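Esterase/lipase (Lactobacillus rhamnosus, PDB 4N5H) probably hydrolyses carboxylic esters, and may also transfer acyl groups, as a bacterial esterase of the alpha/beta-hydrolase fold. Local coordinates at residues A[254-257]-A[262-265]; A[235-240]-A[247-252]; A[279-284]-A[292-297]. The protein carries 1 engineered substitution. All blocks are in the same frame, centred on the assembly; numbering follows the deposited sequence.

Contact 1: residues A[254-257]-A[262-265]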
loop_
_atom_site.group_PDB
_atom_site.type_symbol
_atom_site.label_atom_id
_atom_site.label_comp_id
_atom_site.label_asym_id
_atom_site.label_seq_id
_atom_site.Cartn_x
_atom_site.Cartn_y
_atom_site.Cartn_z
ATOM N N LYS A 254 12.339 -17.612 40.539
ATOM C CA LYS A 254 12.694 -18.609 41.513
ATOM C C LYS A 254 13.798 -19.519 40.992
ATOM O O LYS A 254 14.697 -19.899 41.714
ATOM C CB LYS A 254 11.471 -19.442 41.928
ATOM C CG LYS A 254 10.513 -18.647 42.775
ATOM C CD LYS A 254 9.229 -19.445 42.949
ATOM C CE LYS A 254 8.304 -18.640 43.820
ATOM N NZ LYS A 254 6.944 -19.056 43.426
ATOM N N VAL A 255 13.707 -19.921 39.724
ATOM C CA VAL A 255 14.823 -20.689 39.080
ATOM C C VAL A 255 16.115 -19.922 39.027
ATOM O O VAL A 255 17.213 -20.462 39.351
ATOM C CB VAL A 255 14.471 -21.158 37.655
ATOM C CG1 VAL A 255 15.659 -21.881 37.040
ATOM C CG2 VAL A 255 13.199 -21.971 37.688
ATOM N N PHE A 256 16.024 -18.610 38.685
ATOM C CA PHE A 256 17.173 -17.764 38.690
ATOM C C PHE A 256 17.833 -17.735 40.095
ATOM O O PHE A 256 19.054 -17.882 40.241
ATOM C CB PHE A 256 16.824 -16.356 38.316
ATOM C CG PHE A 256 16.575 -16.088 36.795
ATOM C CD1 PHE A 256 16.958 -16.966 35.773
ATOM C CD2 PHE A 256 16.101 -14.814 36.428
ATOM C CE1 PHE A 256 16.764 -16.602 34.438
ATOM C CE2 PHE A 256 15.957 -14.459 35.090
ATOM C CZ PHE A 256 16.321 -15.344 34.101
ATOM N N ASP A 257 17.003 -17.547 41.117
ATOM C CA ASP A 257 17.540 -17.388 42.474
ATOM C C ASP A 257 18.190 -18.659 42.923
ATOM O O ASP A 257 19.287 -18.616 43.457
ATOM C CB ASP A 257 16.429 -16.907 43.408
ATOM C CG ASP A 257 16.039 -15.429 43.169
ATOM O OD1 ASP A 257 16.867 -14.644 42.625
ATOM O OD2 ASP A 257 14.960 -15.086 43.653
ATOM N N THR A 262 22.900 -14.385 37.379
ATOM C CA THR A 262 23.034 -12.927 37.422
ATOM C C THR A 262 21.892 -12.338 36.593
ATOM O O THR A 262 21.803 -12.689 35.416
ATOM C CB THR A 262 24.373 -12.438 36.935
ATOM O OG1 THR A 262 25.360 -13.031 37.796
ATOM C CG2 THR A 262 24.443 -10.971 37.022
ATOM N N TYR A 263 21.058 -11.519 37.223
ATOM C CA TYR A 263 19.928 -10.907 36.458
ATOM C C TYR A 263 19.522 -9.563 36.961
ATOM O O TYR A 263 19.762 -9.203 38.125
ATOM C CB TYR A 263 18.750 -11.877 36.371
ATOM C CG TYR A 263 18.013 -12.051 37.639
ATOM C CD1 TYR A 263 16.949 -11.233 37.966
ATOM C CD2 TYR A 263 18.419 -13.019 38.589
ATOM C CE1 TYR A 263 16.282 -11.411 39.159
ATOM C CE2 TYR A 263 17.756 -13.188 39.781
ATOM C CZ TYR A 263 16.689 -12.411 40.070
ATOM O OH TYR A 263 15.961 -12.509 41.258
ATOM N N THR A 264 18.853 -8.803 36.069
ATOM C CA THR A 264 18.062 -7.634 36.425
ATOM C C THR A 264 16.670 -7.799 35.849
ATOM O O THR A 264 16.393 -8.732 35.060
ATOM C CB THR A 264 18.703 -6.366 35.872
ATOM O OG1 THR A 264 18.840 -6.442 34.390
ATOM C CG2 THR A 264 20.101 -6.122 36.454
ATOM N N THR A 265 15.749 -6.935 36.263
ATOM C CA THR A 265 14.379 -7.023 35.852
ATOM C C THR A 265 13.868 -5.690 35.417
ATOM O O THR A 265 14.337 -4.650 35.863
ATOM C CB THR A 265 13.445 -7.557 36.929
ATOM O OG1 THR A 265 13.435 -6.592 38.035
ATOM C CG2 THR A 265 13.857 -8.914 37.439
#
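The hydroxyl of Tyr263 reaches across to the end of the helix and donates a hydrogen bond to Asp257, OH to OD1 2.7 Å. The phenol oxygen meets the carboxylate on its syn side, 29° out of the carboxylate plane, and OD1 lies at the edge of the tyrosine ring, near its plane. Over one face of the same ring lies Phe256, whose CD2 comes to 3.6 Å from Tyr263 CG, offset toward the rim; its CB also touches the ring, 3.6 Å from Tyr263 CE2. The two rings meet obliquely, centroids 5.0 Å apart and planes at 36°. With CG of Tyr263 lodged between backbone N and carbonyl carbon (chi1 73°), the phenol swings out from the strand toward the helix. The contact closes the beta-alpha-beta unit of strand 235-240, helix 246-258 and strand 263-268 in this alpha/beta hydrolase, where the helix runs out and the chain returns to the sheet. A phenylalanine here, lacking the hydroxyl, is likely to leave Asp257 OD1 without its phenolic donor and the carboxylate freer to turn. Phe256 is buried, its ring also meeting that of Phe235, whereas Asp257 is exposed.

Contact 2: residues A[235-240]-A[247-252]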
loop_
_atom_site.group_PDB
_atom_site.type_symbol
_atom_site.label_atom_id
_atom_site.label_comp_id
_atom_site.label_asym_id
_atom_site.label_seq_id
_atom_site.Cartn_x
_atom_site.Cartn_y
_atom_site.Cartn_z
ATOM N N PHE A 235 21.217 -12.197 32.595
ATOM C CA PHE A 235 19.862 -12.181 32.053
ATOM C C PHE A 235 19.177 -10.895 32.422
ATOM O O PHE A 235 19.508 -10.198 33.422
ATOM C CB PHE A 235 19.019 -13.308 32.529
ATOM C CG PHE A 235 19.361 -14.643 31.857
ATOM C CD1 PHE A 235 20.536 -15.318 32.136
ATOM C CD2 PHE A 235 18.498 -15.228 30.918
ATOM C CE1 PHE A 235 20.836 -16.530 31.504
ATOM C CE2 PHE A 235 18.804 -16.428 30.357
ATOM C CZ PHE A 235 19.970 -17.073 30.590
ATOM N N MET A 236 18.178 -10.526 31.598
ATOM C CA MET A 236 17.265 -9.413 31.964
ATOM C C MET A 236 15.844 -9.877 31.716
ATOM O O MET A 236 15.528 -10.377 30.578
ATOM C CB MET A 236 17.565 -8.180 31.153
ATOM C CG MET A 236 16.683 -6.999 31.475
ATOM S SD MET A 236 17.070 -5.573 30.470
ATOM C CE MET A 236 15.862 -4.392 31.120
ATOM N N LEU A 237 14.999 -9.803 32.717
ATOM C CA LEU A 237 13.662 -10.315 32.625
ATOM C C LEU A 237 12.712 -9.126 32.563
ATOM O O LEU A 237 12.699 -8.301 33.471
ATOM C CB LEU A 237 13.290 -11.203 33.806
ATOM C CG LEU A 237 11.879 -11.689 33.894
ATOM C CD1 LEU A 237 11.556 -12.537 32.645
ATOM C CD2 LEU A 237 11.695 -12.516 35.189
ATOM N N ILE A 238 11.964 -9.079 31.465
ATOM C CA ILE A 238 11.020 -8.013 31.110
ATOM C C ILE A 238 9.633 -8.542 31.058
ATOM O O ILE A 238 9.367 -9.586 30.465
ATOM C CB ILE A 238 11.430 -7.417 29.759
ATOM C CG1 ILE A 238 12.800 -6.776 29.846
ATOM C CG2 ILE A 238 10.390 -6.454 29.217
ATOM C CD1 ILE A 238 13.464 -6.503 28.498
ATOM N N GLY A 239 8.679 -7.778 31.620
ATOM C CA GLY A 239 7.283 -8.197 31.592
ATOM C C GLY A 239 6.498 -7.382 32.579
ATOM O O GLY A 239 6.748 -6.155 32.725
ATOM N N GLY A 240 5.530 -8.017 33.231
ATOM C CA GLY A 240 4.762 -7.280 34.212
ATOM C C GLY A 240 3.565 -8.006 34.693
ATOM O O GLY A 240 3.159 -9.045 34.161
ATOM N N LEU A 247 2.747 -15.574 35.598
ATOM C CA LEU A 247 3.160 -16.660 36.464
ATOM C C LEU A 247 4.450 -17.323 36.000
ATOM O O LEU A 247 5.264 -17.798 36.789
ATOM C CB LEU A 247 2.091 -17.753 36.568
ATOM C CG LEU A 247 0.851 -17.475 37.429
ATOM C CD1 LEU A 247 0.261 -18.866 37.729
ATOM C CD2 LEU A 247 1.134 -16.658 38.716
ATOM N N GLN A 248 4.638 -17.401 34.684
ATOM C CA GLN A 248 5.929 -17.878 34.154
ATOM C C GLN A 248 7.139 -17.042 34.552
ATOM O O GLN A 248 8.214 -17.545 34.765
ATOM C CB GLN A 248 5.849 -17.963 32.641
ATOM C CG GLN A 248 4.954 -19.063 32.138
ATOM C CD GLN A 248 5.649 -20.422 32.113
ATOM O OE1 GLN A 248 6.843 -20.527 31.824
ATOM N NE2 GLN A 248 4.924 -21.453 32.485
ATOM N N SER A 249 7.003 -15.700 34.523
ATOM C CA SER A 249 8.029 -14.841 34.990
ATOM C C SER A 249 8.309 -15.053 36.496
ATOM O O SER A 249 9.465 -15.097 36.918
ATOM C CB SER A 249 7.668 -13.341 34.721
ATOM O OG SER A 249 7.798 -13.011 33.347
ATOM N N GLN A 250 7.247 -15.194 37.282
ATOM C CA GLN A 250 7.433 -15.497 38.726
ATOM C C GLN A 250 8.187 -16.830 38.907
ATOM O O GLN A 250 9.091 -16.906 39.725
ATOM C CB GLN A 250 6.111 -15.588 39.474
ATOM C CG GLN A 250 5.385 -14.242 39.467
ATOM C CD GLN A 250 4.118 -14.287 40.305
ATOM O OE1 GLN A 250 3.138 -14.943 39.976
ATOM N NE2 GLN A 250 4.135 -13.524 41.351
ATOM N N ALA A 251 7.822 -17.826 38.162
ATOM C CA ALA A 251 8.489 -19.144 38.225
ATOM C C ALA A 251 9.928 -19.020 37.826
ATOM O O ALA A 251 10.837 -19.588 38.484
ATOM C CB ALA A 251 7.797 -20.167 37.350
ATOM N N LEU A 252 10.212 -18.298 36.727
ATOM C CA LEU A 252 11.589 -18.096 36.331
ATOM C C LEU A 252 12.462 -17.379 37.325
ATOM O O LEU A 252 13.640 -17.704 37.512
ATOM C CB LEU A 252 11.666 -17.293 35.007
ATOM C CG LEU A 252 13.037 -17.214 34.418
ATOM C CD1 LEU A 252 13.675 -18.588 34.212
ATOM C CD2 LEU A 252 12.874 -16.571 33.005
HETATM O O HOH W 1 5.753 -10.951 32.986
#
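Leu237 and Ser249 meet with no aromatic face or edge between them; the one flat group they bring together is the peptide carbonyl of Ser249, whose O lies 3.8 Å from Leu237 CD2. The flat side chains of the two segments turn to other partners: the Phe235 ring packs on Val180 and Leu182 of strand 179-183, and the amide of Gln248 accepts from Glu188 N through OE1. Leu237 carries the contact with both branches. Its CG stands anti to the backbone N (chi1 174°), which sends the fork from the strand toward the helix: CD2 goes to the backbone side of Ser249, while CD1 lies 3.9 Å from Ser249 OG and 4.3 Å from Leu252 CD2, one helical turn on. At Gly239, two residues along the strand, a CB would come to about 3.7 Å from Ser249 OG. A water joins the polar atoms beyond the leucine, held by Ser249 OG at 2.9 Å and accepting from Gly240 N at 3.0 Å. This is the packing of strand 235-240 against helix 246-258 within a beta-alpha-beta unit, and Ser249 also touches the residues of a probable Ser-His-Asp triad. No direct hydrogen bond spans the segments: dispersion contacts of leucine hold the middle, and the water satisfies a buried backbone N-H beside the serine hydroxyl.

Contact 3: residues A[279-284]-A[292-297]. With IPA (isopropyl alcohol), chain D.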
loop_
_atom_site.group_PDB
_atom_site.type_symbol
_atom_site.label_atom_id
_atom_site.label_comp_id
_atom_site.label_asym_id
_atom_site.label_seq_id
_atom_site.Cartn_x
_atom_site.Cartn_y
_atom_site.Cartn_z
ATOM N N VAL A 279 3.886 -9.150 25.995
ATOM C CA VAL A 279 4.806 -8.697 24.991
ATOM C C VAL A 279 4.498 -7.330 24.390
ATOM O O VAL A 279 4.750 -7.093 23.216
ATOM C CB VAL A 279 5.086 -9.737 23.872
ATOM C CG1 VAL A 279 5.631 -11.039 24.485
ATOM C CG2 VAL A 279 3.925 -9.997 22.987
ATOM N N PHE A 280 4.000 -6.411 25.210
ATOM C CA PHE A 280 3.515 -5.112 24.682
ATOM C C PHE A 280 4.632 -4.323 24.031
ATOM O O PHE A 280 4.402 -3.659 23.030
ATOM C CB PHE A 280 2.827 -4.254 25.787
ATOM C CG PHE A 280 3.829 -3.634 26.723
ATOM C CD1 PHE A 280 4.459 -2.432 26.418
ATOM C CD2 PHE A 280 4.191 -4.284 27.943
ATOM C CE1 PHE A 280 5.446 -1.917 27.281
ATOM C CE2 PHE A 280 5.109 -3.769 28.811
ATOM C CZ PHE A 280 5.779 -2.548 28.478
ATOM N N ASN A 281 5.819 -4.464 24.565
ATOM C CA ASN A 281 6.998 -3.685 24.064
ATOM C C ASN A 281 7.583 -4.119 22.737
ATOM O O ASN A 281 8.321 -3.399 22.083
ATOM C CB ASN A 281 8.062 -3.547 25.133
ATOM C CG ASN A 281 8.617 -4.868 25.555
ATOM O OD1 ASN A 281 7.848 -5.717 26.067
ATOM N ND2 ASN A 281 9.842 -5.133 25.241
ATOM N N VAL A 282 7.243 -5.325 22.372
ATOM C CA VAL A 282 7.516 -5.902 21.066
ATOM C C VAL A 282 6.391 -5.565 20.036
ATOM O O VAL A 282 6.654 -5.202 18.854
ATOM C CB VAL A 282 7.624 -7.425 21.146
ATOM C CG1 VAL A 282 7.883 -8.072 19.773
ATOM C CG2 VAL A 282 8.814 -7.795 22.052
ATOM N N GLN A 283 5.143 -5.666 20.476
ATOM C CA GLN A 283 4.007 -5.386 19.597
ATOM C C GLN A 283 3.782 -3.923 19.288
ATOM O O GLN A 283 3.347 -3.633 18.177
ATOM C CB GLN A 283 2.724 -5.967 20.168
ATOM C CG GLN A 283 2.769 -7.456 20.224
ATOM C CD GLN A 283 1.438 -8.040 20.786
ATOM O OE1 GLN A 283 0.676 -7.386 21.507
ATOM N NE2 GLN A 283 1.131 -9.264 20.259
ATOM N N HIS A 284 4.138 -3.010 20.202
ATOM C CA HIS A 284 3.988 -1.559 20.013
ATOM C C HIS A 284 5.213 -0.817 20.460
ATOM O O HIS A 284 5.271 -0.200 21.585
ATOM C CB HIS A 284 2.782 -1.076 20.795
ATOM C CG HIS A 284 1.498 -1.373 20.105
ATOM N ND1 HIS A 284 1.053 -0.607 19.052
ATOM C CD2 HIS A 284 0.670 -2.405 20.194
ATOM C CE1 HIS A 284 -0.061 -1.157 18.558
ATOM N NE2 HIS A 284 -0.294 -2.255 19.238
ATOM N N GLU A 292 10.667 3.132 26.841
ATOM C CA GLU A 292 11.413 3.111 28.073
ATOM C C GLU A 292 11.995 1.723 28.320
ATOM O O GLU A 292 13.173 1.615 28.673
ATOM C CB GLU A 292 10.496 3.525 29.235
ATOM C CG GLU A 292 11.214 3.450 30.574
ATOM C CD GLU A 292 10.307 3.806 31.746
ATOM O OE1 GLU A 292 9.504 4.766 31.611
ATOM O OE2 GLU A 292 10.422 3.167 32.786
ATOM N N THR A 293 11.181 0.693 28.104
ATOM C CA THR A 293 11.598 -0.712 28.317
ATOM C C THR A 293 12.763 -1.103 27.377
ATOM O O THR A 293 13.746 -1.665 27.800
ATOM C CB THR A 293 10.386 -1.612 28.136
ATOM O OG1 THR A 293 9.414 -1.282 29.133
ATOM C CG2 THR A 293 10.768 -3.037 28.256
ATOM N N ASN A 294 12.584 -0.806 26.095
ATOM C CA ASN A 294 13.513 -1.193 25.102
ATOM C C ASN A 294 14.846 -0.467 25.228
ATOM O O ASN A 294 15.928 -1.058 25.044
ATOM C CB ASN A 294 12.869 -1.117 23.720
ATOM C CG ASN A 294 11.710 -2.131 23.564
ATOM O OD1 ASN A 294 11.699 -3.176 24.191
ATOM N ND2 ASN A 294 10.779 -1.794 22.675
ATOM N N LEU A 295 14.763 0.847 25.496
ATOM C CA LEU A 295 16.022 1.613 25.785
ATOM C C LEU A 295 16.650 1.106 27.060
ATOM O O LEU A 295 17.921 1.029 27.112
ATOM C CB LEU A 295 15.752 3.068 25.916
ATOM C CG LEU A 295 15.370 3.807 24.639
ATOM C CD1 LEU A 295 15.117 5.284 24.861
ATOM C CD2 LEU A 295 16.458 3.675 23.541
ATOM N N GLU A 296 15.873 0.740 28.090
ATOM C CA GLU A 296 16.486 0.241 29.302
ATOM C C GLU A 296 17.258 -1.051 29.050
ATOM O O GLU A 296 18.370 -1.282 29.545
ATOM C CB GLU A 296 15.464 0.089 30.397
ATOM C CG GLU A 296 16.085 -0.310 31.714
ATOM C CD GLU A 296 15.155 0.015 32.916
ATOM O OE1 GLU A 296 14.358 0.986 32.835
ATOM O OE2 GLU A 296 15.237 -0.766 33.910
ATOM N N MET A 297 16.686 -1.916 28.240
ATOM C CA MET A 297 17.385 -3.113 27.731
ATOM C C MET A 297 18.679 -2.788 27.006
ATOM O O MET A 297 19.740 -3.408 27.299
ATOM C CB MET A 297 16.444 -3.936 26.894
ATOM C CG MET A 297 17.085 -5.185 26.303
ATOM S SD MET A 297 16.029 -6.082 25.142
ATOM C CE MET A 297 16.047 -4.954 23.692
HETATM C C1 IPA D . 6.257 5.400 32.617
HETATM C C2 IPA D . 6.117 5.942 31.191
HETATM C C3 IPA D . 6.463 7.427 31.141
HETATM O O2 IPA D . 6.972 5.187 30.309
#
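Asn281 and Asn294 grip each other by two hydrogen bonds, with amide planes turned 47° apart. Asn281 ND2 donates to Asn294 OD1 at 2.9 Å, and Asn294 ND2 returns a bond to the backbone O of Asn281 at 3.0 Å. Both are nearly straight, and each acceptor lies close to the plane of the amide that donates to it; the donor ND2 of Asn294 is nonetheless tilted 33° from the carbonyl plane of Asn281. Asn294 thus spends its oxygen and one N-H on a single residue, which fixes the flip of its amide. Asn281 takes up the crowded position, CG between backbone N and carbonyl carbon (chi1 62°), which carries its amide toward the longer helix. There ND2 also lies 3.8 Å from Thr293 CG2, the two side chains crossing at about a right angle. Phe280 closes the contact on the other branch of this threonine, its CZ 3.9 Å from Thr293 OG1, while Asn281 CB lies over one face of the phenyl ring, toward the rim. The threonine hydroxyl has its polar partners in Glu289 O and Trp268 NE1, and the Phe280 ring meets Trp268 edge-to-face. Two residues before Asn294, Glu292 OE1 accepts from an isopropyl alcohol, probably from the crystallisation liquor, O2 at 2.9 Å, while OE2 forms a salt bridge with Lys266. The short helix 280-283 begins just after the probable catalytic histidine, His278, with Val279 at the N-cap position between them, and is here pinned to the C-terminal helix 288-311 of the alpha/beta-hydrolase fold.

Contacts 1 and 2 share helix 246-258 and lie on neighbouring parallel strands, their centres 8 Å apart. Probable hydrogen bonds join the strands directly, from Phe235 N to Thr262 O and from Leu237 N to Thr264 O, both 2.9 Å. Contact 3 packs against the opposite face of strand 235-240, its centre 14 Å from contact 2 and 19 Å from contact 1: Ile238 CG2 meets Thr293 CG2 at 3.6 Å and Met236 SD meets Met297 CA at 3.7 Å. The sheet is thus sandwiched between helices 246-258 and 288-311. Contacts 2 and 3 approach the probable Ser146-His278-Asp243 triad, Ser249 touching its residues and Phe280 lying near them.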